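Local coordinates for MAGE domain-containing protein (Xenopus laevis, PDB 7DG2) that is the MAGE-family Nse3 subunit that pairs with Nse1 and holds Nse4 in the Smc5/6 complex, and probably takes part in its DNA binding, at residues D141-K144 against L145-E149; R32-I35 against V36-V39; E180-K183 against M184-L187; E134-S137 against E138-D141. All coordinates share one frame; numbering follows the deposited sequence.

Contact 1. Residues D141-K144 against L145-E149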
# COMPACT_ATOMS: atom_id res chain seq x y z
N ASP B 141 5.79 -3.08 18.92
CA ASP B 141 5.04 -3.77 19.98
C ASP B 141 4.52 -5.09 19.41
O ASP B 141 3.44 -5.12 18.80
CB ASP B 141 3.92 -2.87 20.49
CG ASP B 141 3.13 -3.50 21.63
OD1 ASP B 141 3.26 -4.71 21.89
OD2 ASP B 141 2.35 -2.75 22.27
N VAL B 142 5.25 -6.18 19.64
CA VAL B 142 4.90 -7.46 19.03
C VAL B 142 3.72 -8.11 19.75
O VAL B 142 2.95 -8.86 19.13
CB VAL B 142 6.12 -8.40 19.00
CG1 VAL B 142 5.80 -9.64 18.19
CG2 VAL B 142 7.33 -7.68 18.42
N LYS B 143 3.58 -7.86 21.05
CA LYS B 143 2.39 -8.31 21.77
C LYS B 143 1.13 -7.76 21.13
O LYS B 143 0.15 -8.49 20.93
CB LYS B 143 2.48 -7.87 23.24
CG LYS B 143 1.22 -8.17 24.04
CD LYS B 143 1.11 -9.64 24.42
CE LYS B 143 0.06 -9.83 25.50
NZ LYS B 143 -0.03 -11.23 25.96
N LYS B 144 1.13 -6.46 20.80
CA LYS B 144 -0.04 -5.87 20.16
C LYS B 144 -0.21 -6.36 18.73
O LYS B 144 -1.34 -6.59 18.28
CB LYS B 144 0.06 -4.35 20.20
CG LYS B 144 -1.23 -3.65 19.79
CD LYS B 144 -1.27 -2.21 20.29
CE LYS B 144 -0.11 -1.41 19.76
NZ LYS B 144 -0.07 -1.44 18.27
N LEU B 145 0.89 -6.52 17.99
CA LEU B 145 0.80 -7.02 16.62
C LEU B 145 0.15 -8.40 16.59
O LEU B 145 -0.75 -8.65 15.78
CB LEU B 145 2.19 -7.07 15.99
CG LEU B 145 2.26 -7.69 14.59
CD1 LEU B 145 1.40 -6.90 13.62
CD2 LEU B 145 3.71 -7.76 14.10
N VAL B 146 0.59 -9.30 17.48
CA VAL B 146 0.14 -10.69 17.42
C VAL B 146 -1.23 -10.87 18.06
O VAL B 146 -2.08 -11.60 17.52
CB VAL B 146 1.20 -11.61 18.07
CG1 VAL B 146 0.67 -13.02 18.16
CG2 VAL B 146 2.50 -11.57 17.25
N THR B 147 -1.48 -10.25 19.22
CA THR B 147 -2.73 -10.50 19.95
C THR B 147 -3.85 -9.53 19.60
O THR B 147 -5.00 -9.80 19.96
CB THR B 147 -2.50 -10.46 21.47
OG1 THR B 147 -2.19 -9.12 21.88
CG2 THR B 147 -1.37 -11.39 21.86
N GLU B 148 -3.55 -8.43 18.92
CA GLU B 148 -4.59 -7.46 18.57
C GLU B 148 -4.68 -7.27 17.06
O GLU B 148 -5.73 -7.56 16.48
CB GLU B 148 -4.32 -6.11 19.27
CG GLU B 148 -4.31 -6.22 20.81
CD GLU B 148 -4.14 -4.88 21.51
OE1 GLU B 148 -4.47 -3.83 20.91
OE2 GLU B 148 -3.68 -4.88 22.67
N GLU B 149 -3.61 -6.84 16.40
CA GLU B 149 -3.68 -6.53 14.98
C GLU B 149 -4.02 -7.76 14.15
O GLU B 149 -4.98 -7.75 13.36
CB GLU B 149 -2.36 -5.92 14.50
CG GLU B 149 -2.34 -5.59 13.00
CD GLU B 149 -1.15 -4.71 12.61
OE1 GLU B 149 -0.66 -4.81 11.46
OE2 GLU B 149 -0.70 -3.93 13.47
O HOH W 1 -0.04 -3.61 16.14
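K143 and T147 meet one turn apart near the start of helix 142-152. The carbonyl oxygen K143 O takes two bonds from T147. The hydroxyl T147 OG1 donates to K143 O at 2.6 Å, and the amide T147 N donates to the same oxygen from the opposite face of the carbonyl plane.

The side chain of K144 can be followed outward. Its CB lies next to the following peptide nitrogen. CG rests on the carboxylate of E148, with K144 CG to E148 OE1 at 3.4 Å. CD stays beside the same oxygen. The chain then bends at chi3 (59°) and again at chi4, which turns NZ away from E148. K144 NZ ends 3.0 Å from the oxygen of water 1, and that water donates to E149 OE2. Lysine and glutamate are thus joined through water, while E149 OE1 forms a salt bridge with K98.

V142 and V146 point the same way, with V142 CG1 3.9 Å from V146 CG2, and both pack on W122.

The amide K144 N donates to D141 OD1 at 3.0 Å, meeting the carboxylate from above its plane. Further on, K144 O accepts from both E148 N and E149 N, the second at 3.0 Å. The stretch is an N-capped helix start that runs into a wider pi-type turn.

Contact 2. Residues R32-I35 against V36-V39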
# COMPACT_ATOMS: atom_id res chain seq x y z
N ARG B 32 -21.21 -6.55 5.31
CA ARG B 32 -22.24 -6.25 4.32
C ARG B 32 -23.18 -5.16 4.81
O ARG B 32 -23.58 -4.26 4.04
CB ARG B 32 -23.04 -7.52 3.99
CG ARG B 32 -24.08 -7.35 2.91
CD ARG B 32 -24.88 -8.64 2.77
NE ARG B 32 -25.86 -8.73 3.85
CZ ARG B 32 -26.65 -9.77 4.05
NH1 ARG B 32 -26.57 -10.82 3.25
NH2 ARG B 32 -27.53 -9.75 5.05
N ALA B 33 -23.58 -5.22 6.08
CA ALA B 33 -24.53 -4.24 6.60
C ALA B 33 -23.98 -2.81 6.52
O ALA B 33 -24.75 -1.87 6.30
CB ALA B 33 -24.91 -4.58 8.04
N ASP B 34 -22.66 -2.64 6.65
CA ASP B 34 -22.07 -1.31 6.54
C ASP B 34 -22.02 -0.84 5.09
O ASP B 34 -22.25 0.33 4.81
CB ASP B 34 -20.67 -1.27 7.14
CG ASP B 34 -20.66 -1.35 8.66
OD1 ASP B 34 -21.64 -0.91 9.30
OD2 ASP B 34 -19.65 -1.83 9.22
N ILE B 35 -21.71 -1.74 4.14
CA ILE B 35 -21.83 -1.37 2.73
C ILE B 35 -23.24 -0.86 2.44
O ILE B 35 -23.42 0.18 1.79
CB ILE B 35 -21.50 -2.57 1.83
CG1 ILE B 35 -20.09 -3.09 2.12
CG2 ILE B 35 -21.64 -2.16 0.36
CD1 ILE B 35 -19.82 -4.42 1.40
N VAL B 36 -24.25 -1.61 2.88
CA VAL B 36 -25.62 -1.25 2.52
C VAL B 36 -26.03 0.06 3.19
O VAL B 36 -26.62 0.94 2.54
CB VAL B 36 -26.56 -2.40 2.88
CG1 VAL B 36 -28.01 -2.01 2.58
CG2 VAL B 36 -26.16 -3.65 2.07
N ARG B 37 -25.70 0.22 4.47
CA ARG B 37 -26.14 1.39 5.23
C ARG B 37 -25.38 2.65 4.84
O ARG B 37 -25.98 3.70 4.60
CB ARG B 37 -25.98 1.11 6.73
CG ARG B 37 -26.10 2.32 7.66
CD ARG B 37 -26.16 1.81 9.11
NE ARG B 37 -24.99 2.11 9.94
CZ ARG B 37 -23.74 1.70 9.72
NH1 ARG B 37 -22.78 2.03 10.58
NH2 ARG B 37 -23.41 1.00 8.64
N SER B 38 -24.05 2.55 4.74
CA SER B 38 -23.21 3.72 4.56
C SER B 38 -23.07 4.15 3.12
O SER B 38 -22.80 5.33 2.86
CB SER B 38 -21.81 3.48 5.13
OG SER B 38 -21.87 3.34 6.54
N VAL B 39 -23.19 3.23 2.16
CA VAL B 39 -23.02 3.56 0.75
C VAL B 39 -24.32 3.42 -0.03
O VAL B 39 -24.70 4.32 -0.78
CB VAL B 39 -21.90 2.70 0.13
CG1 VAL B 39 -21.63 3.14 -1.29
CG2 VAL B 39 -20.64 2.80 0.97
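Helix 32-40 of the MAGE homology domain carries an i to i+3 salt bridge between D34 and R37. D34 OD1 and R37 NH2 are 2.7 Å apart. The N-H points poorly at the oxygen, at 125°, so the hydrogen bond within the salt bridge is weak. The two side chains lie side by side and point the same way, with the carboxylate and guanidinium planes 35° apart. R37 leaves the backbone with CG anti to its own N (chi1 167°), then bends at chi3 and brings NH2 back over the preceding turn. There NH2 also comes within 3.4 Å of D34 CA, which lies at the edge of the guanidinium.

The helix follows directly on strand 30-31, an outer strand of a three-stranded antiparallel sheet. The order of elements is that of a winged-helix unit, with helix 32-40 its second helix. R32 and I35 pack on Y76 of the neighbouring strand, and I35 and V39 reach Y19 of helix 6-23.

Backbone bonds tie the two turns together. V36 N donates to R32 O at 3.0 Å, R37 N to A33 O, S38 N to D34 O, and V39 N to I35 O at 3.1 Å. V36 sets one methyl over the first turn, with CG2 3.3 Å from R32 O. The arginine chain of R32 passes near that methyl, CG to V36 CG2 at 4.3 Å.

Contact 3. Residues E180-K183 against M184-L187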
# COMPACT_ATOMS: atom_id res chain seq x y z
N GLU B 180 -7.07 -16.85 2.74
CA GLU B 180 -5.91 -16.36 2.02
C GLU B 180 -4.83 -17.43 1.84
O GLU B 180 -4.05 -17.34 0.88
CB GLU B 180 -5.31 -15.14 2.73
CG GLU B 180 -6.19 -13.89 2.59
CD GLU B 180 -5.51 -12.62 3.09
OE1 GLU B 180 -4.35 -12.68 3.55
OE2 GLU B 180 -6.15 -11.56 3.01
N THR B 181 -4.77 -18.43 2.70
CA THR B 181 -3.82 -19.53 2.51
C THR B 181 -4.57 -20.84 2.78
O THR B 181 -5.80 -20.90 2.74
CB THR B 181 -2.55 -19.31 3.37
OG1 THR B 181 -1.52 -20.22 2.97
CG2 THR B 181 -2.82 -19.46 4.87
N SER B 182 -3.84 -21.92 3.01
CA SER B 182 -4.46 -23.21 3.24
C SER B 182 -3.51 -24.04 4.09
O SER B 182 -2.32 -23.76 4.19
CB SER B 182 -4.76 -23.95 1.93
OG SER B 182 -3.57 -24.46 1.35
N LYS B 183 -4.05 -25.11 4.69
CA LYS B 183 -3.18 -26.00 5.44
C LYS B 183 -2.09 -26.59 4.56
O LYS B 183 -0.93 -26.68 4.98
CB LYS B 183 -4.00 -27.11 6.09
CG LYS B 183 -4.87 -26.64 7.25
CD LYS B 183 -5.67 -27.81 7.81
CE LYS B 183 -6.47 -27.42 9.03
NZ LYS B 183 -7.29 -28.59 9.52
N MET B 184 -2.42 -26.99 3.32
CA MET B 184 -1.42 -27.60 2.46
C MET B 184 -0.35 -26.59 2.05
O MET B 184 0.84 -26.92 2.01
CB MET B 184 -2.08 -28.22 1.22
CG MET B 184 -1.12 -29.03 0.35
SD MET B 184 -0.41 -30.43 1.25
CE MET B 184 -1.79 -31.58 1.23
N LYS B 185 -0.76 -25.35 1.76
CA LYS B 185 0.23 -24.32 1.45
C LYS B 185 1.17 -24.07 2.63
O LYS B 185 2.38 -23.92 2.45
CB LYS B 185 -0.47 -23.02 1.05
CG LYS B 185 -1.15 -23.05 -0.30
CD LYS B 185 -0.15 -23.06 -1.44
CE LYS B 185 -0.85 -22.77 -2.78
NZ LYS B 185 0.04 -23.01 -3.96
N VAL B 186 0.63 -24.02 3.86
CA VAL B 186 1.49 -23.80 5.02
C VAL B 186 2.42 -25.00 5.23
O VAL B 186 3.61 -24.84 5.55
CB VAL B 186 0.64 -23.49 6.26
CG1 VAL B 186 1.52 -23.47 7.51
CG2 VAL B 186 -0.07 -22.14 6.10
N LEU B 187 1.90 -26.21 5.02
CA LEU B 187 2.74 -27.40 5.09
C LEU B 187 3.86 -27.35 4.06
O LEU B 187 4.99 -27.77 4.33
CB LEU B 187 1.89 -28.65 4.89
CG LEU B 187 2.68 -29.97 4.91
CD1 LEU B 187 3.45 -30.10 6.23
CD2 LEU B 187 1.72 -31.15 4.73
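S182 OG accepts the backbone amide K185 N at 3.0 Å, with a nearly straight N-H...O angle of 167°. This is an N-cap: S182 stands just before helix 183-193, and its hydroxyl takes up an amide of the first turn. The OG lies between the backbone N and the carbonyl carbon of S182 (chi1 74°), which turns it toward the opening turn of the helix. The same oxygen touches the side chain of K185, with S182 OG to K185 CG at 3.3 Å.

Regular helix bonds follow the cap. V186 N donates to S182 O at 3.0 Å and L187 N to K183 O at 2.9 Å. The amide S182 N is buried here and has no hydrogen-bonding partner in the model.

T181 is the residue at which the chain leaves helix 175-180. Its side chain crosses that of V186 at about a right angle. The hydroxyl of T181 bonds to the backbone O of Y61 of the Nse4 chain, so the turn between the two helices also meets that partner subunit. The K183 chain, extended beyond CG, reaches a salt bridge with D207 of helix 202-209. M184 bends at chi2 and chi3 and packs on Y205 and A208 of the same helix.

On the side of T181, OG1 lies 3.6 Å from K185 CB and 3.9 Å from V186 CG2.

Contact 4. Residues E134-S137 against E138-D141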
# COMPACT_ATOMS: atom_id res chain seq x y z
N GLU B 134 9.32 -6.36 24.90
CA GLU B 134 10.37 -5.46 24.45
C GLU B 134 10.09 -4.98 23.04
O GLU B 134 9.73 -5.79 22.17
CB GLU B 134 11.74 -6.14 24.50
CG GLU B 134 12.90 -5.22 24.10
CD GLU B 134 13.14 -4.10 25.11
OE1 GLU B 134 13.96 -4.30 26.04
OE2 GLU B 134 12.52 -3.02 24.98
N MET B 135 10.23 -3.68 22.80
CA MET B 135 10.11 -3.14 21.46
C MET B 135 11.08 -3.86 20.53
O MET B 135 12.23 -4.12 20.88
CB MET B 135 10.37 -1.64 21.43
CG MET B 135 9.25 -0.80 22.03
SD MET B 135 7.74 -0.73 21.02
CE MET B 135 8.29 0.28 19.65
N HIS B 136 10.59 -4.19 19.34
CA HIS B 136 11.34 -4.96 18.35
C HIS B 136 11.75 -4.03 17.21
O HIS B 136 10.99 -3.14 16.82
CB HIS B 136 10.49 -6.12 17.83
CG HIS B 136 11.27 -7.15 17.07
ND1 HIS B 136 11.35 -7.15 15.70
CD2 HIS B 136 11.97 -8.23 17.50
CE1 HIS B 136 12.09 -8.18 15.31
NE2 HIS B 136 12.47 -8.85 16.38
N SER B 137 12.96 -4.24 16.69
CA SER B 137 13.47 -3.33 15.67
C SER B 137 12.65 -3.38 14.39
O SER B 137 12.58 -2.39 13.65
CB SER B 137 14.94 -3.64 15.37
OG SER B 137 15.12 -4.98 14.97
N GLU B 138 12.01 -4.51 14.11
CA GLU B 138 11.17 -4.66 12.92
C GLU B 138 9.69 -4.41 13.19
O GLU B 138 9.03 -3.72 12.41
CB GLU B 138 11.34 -6.07 12.34
CG GLU B 138 10.80 -6.23 10.92
CD GLU B 138 11.71 -5.59 9.88
OE1 GLU B 138 12.78 -5.05 10.25
OE2 GLU B 138 11.36 -5.65 8.68
N PHE B 139 9.17 -4.94 14.30
CA PHE B 139 7.73 -5.00 14.54
C PHE B 139 7.25 -4.08 15.65
O PHE B 139 6.03 -3.92 15.81
CB PHE B 139 7.32 -6.44 14.86
CG PHE B 139 7.68 -7.43 13.79
CD1 PHE B 139 7.12 -7.33 12.53
CD2 PHE B 139 8.56 -8.47 14.04
CE1 PHE B 139 7.45 -8.24 11.53
CE2 PHE B 139 8.89 -9.39 13.06
CZ PHE B 139 8.33 -9.27 11.80
N GLY B 140 8.14 -3.48 16.43
CA GLY B 140 7.70 -2.61 17.51
C GLY B 140 7.06 -3.38 18.64
O GLY B 140 7.70 -4.23 19.27
N ASP B 141 5.79 -3.08 18.92
CA ASP B 141 5.04 -3.77 19.98
C ASP B 141 4.52 -5.09 19.41
O ASP B 141 3.44 -5.12 18.80
CB ASP B 141 3.92 -2.87 20.49
CG ASP B 141 3.13 -3.50 21.63
OD1 ASP B 141 3.26 -4.71 21.89
OD2 ASP B 141 2.35 -2.75 22.27
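H136 and G140 form a single antiparallel hydrogen-bonded pair. H136 N donates to G140 O, and G140 N donates to H136 O, both at 2.9 Å. The chain between them folds into a tight hairpin-like turn, and G140 takes a positive phi of 70°.

The imidazole of H136 lies against this turn. E138 N donates to H136 ND1 at 3.2 Å, from well out of the ring plane. A second, weak bond reaches the same nitrogen from F139 N at 3.4 Å, at the ring edge. Accepting at ND1 is consistent with a proton on NE2 instead. The H136 and F139 ring planes differ by 20°, but the rings are displaced, with little face-to-face contact. Their centroids are 5.3 Å apart.

E138 lays its CG over the centre of the F139 ring, 3.9 Å above the plane. Its carboxylate goes on to S97. On the other side of the turn M135 curls back, and M135 CE touches G140 CA at 3.6 Å.

W51 of the Nse4 chain packs against H136, E138 and F139, edge-to-face with F139. The loop lies between helices 118-127 and 142-152, with F139 resting on L101 of helix 94-111.

Contacts 1 and 4 are neighbours and share D141, which ends the loop 134-141 and caps helix 142-152. H136 packs on V142, and F139 on L145. Contact 4 lies at the chain surface, whereas contact 1 turns its valines inward and its charged groups outward. Contact 3 is also a helix start, but its cap is a serine where contact 1 uses an aspartate. Contacts 3 and 4 both meet Nse4, through a hydroxyl bond in one and aromatic packing in the other. Contact 2 stands apart, about 29 Å from contact 1 between centres. It lies wholly within helix 32-40, from its first residue on, and its distinctive feature is a direct salt bridge; contact 1 joins K144 to E149 through water.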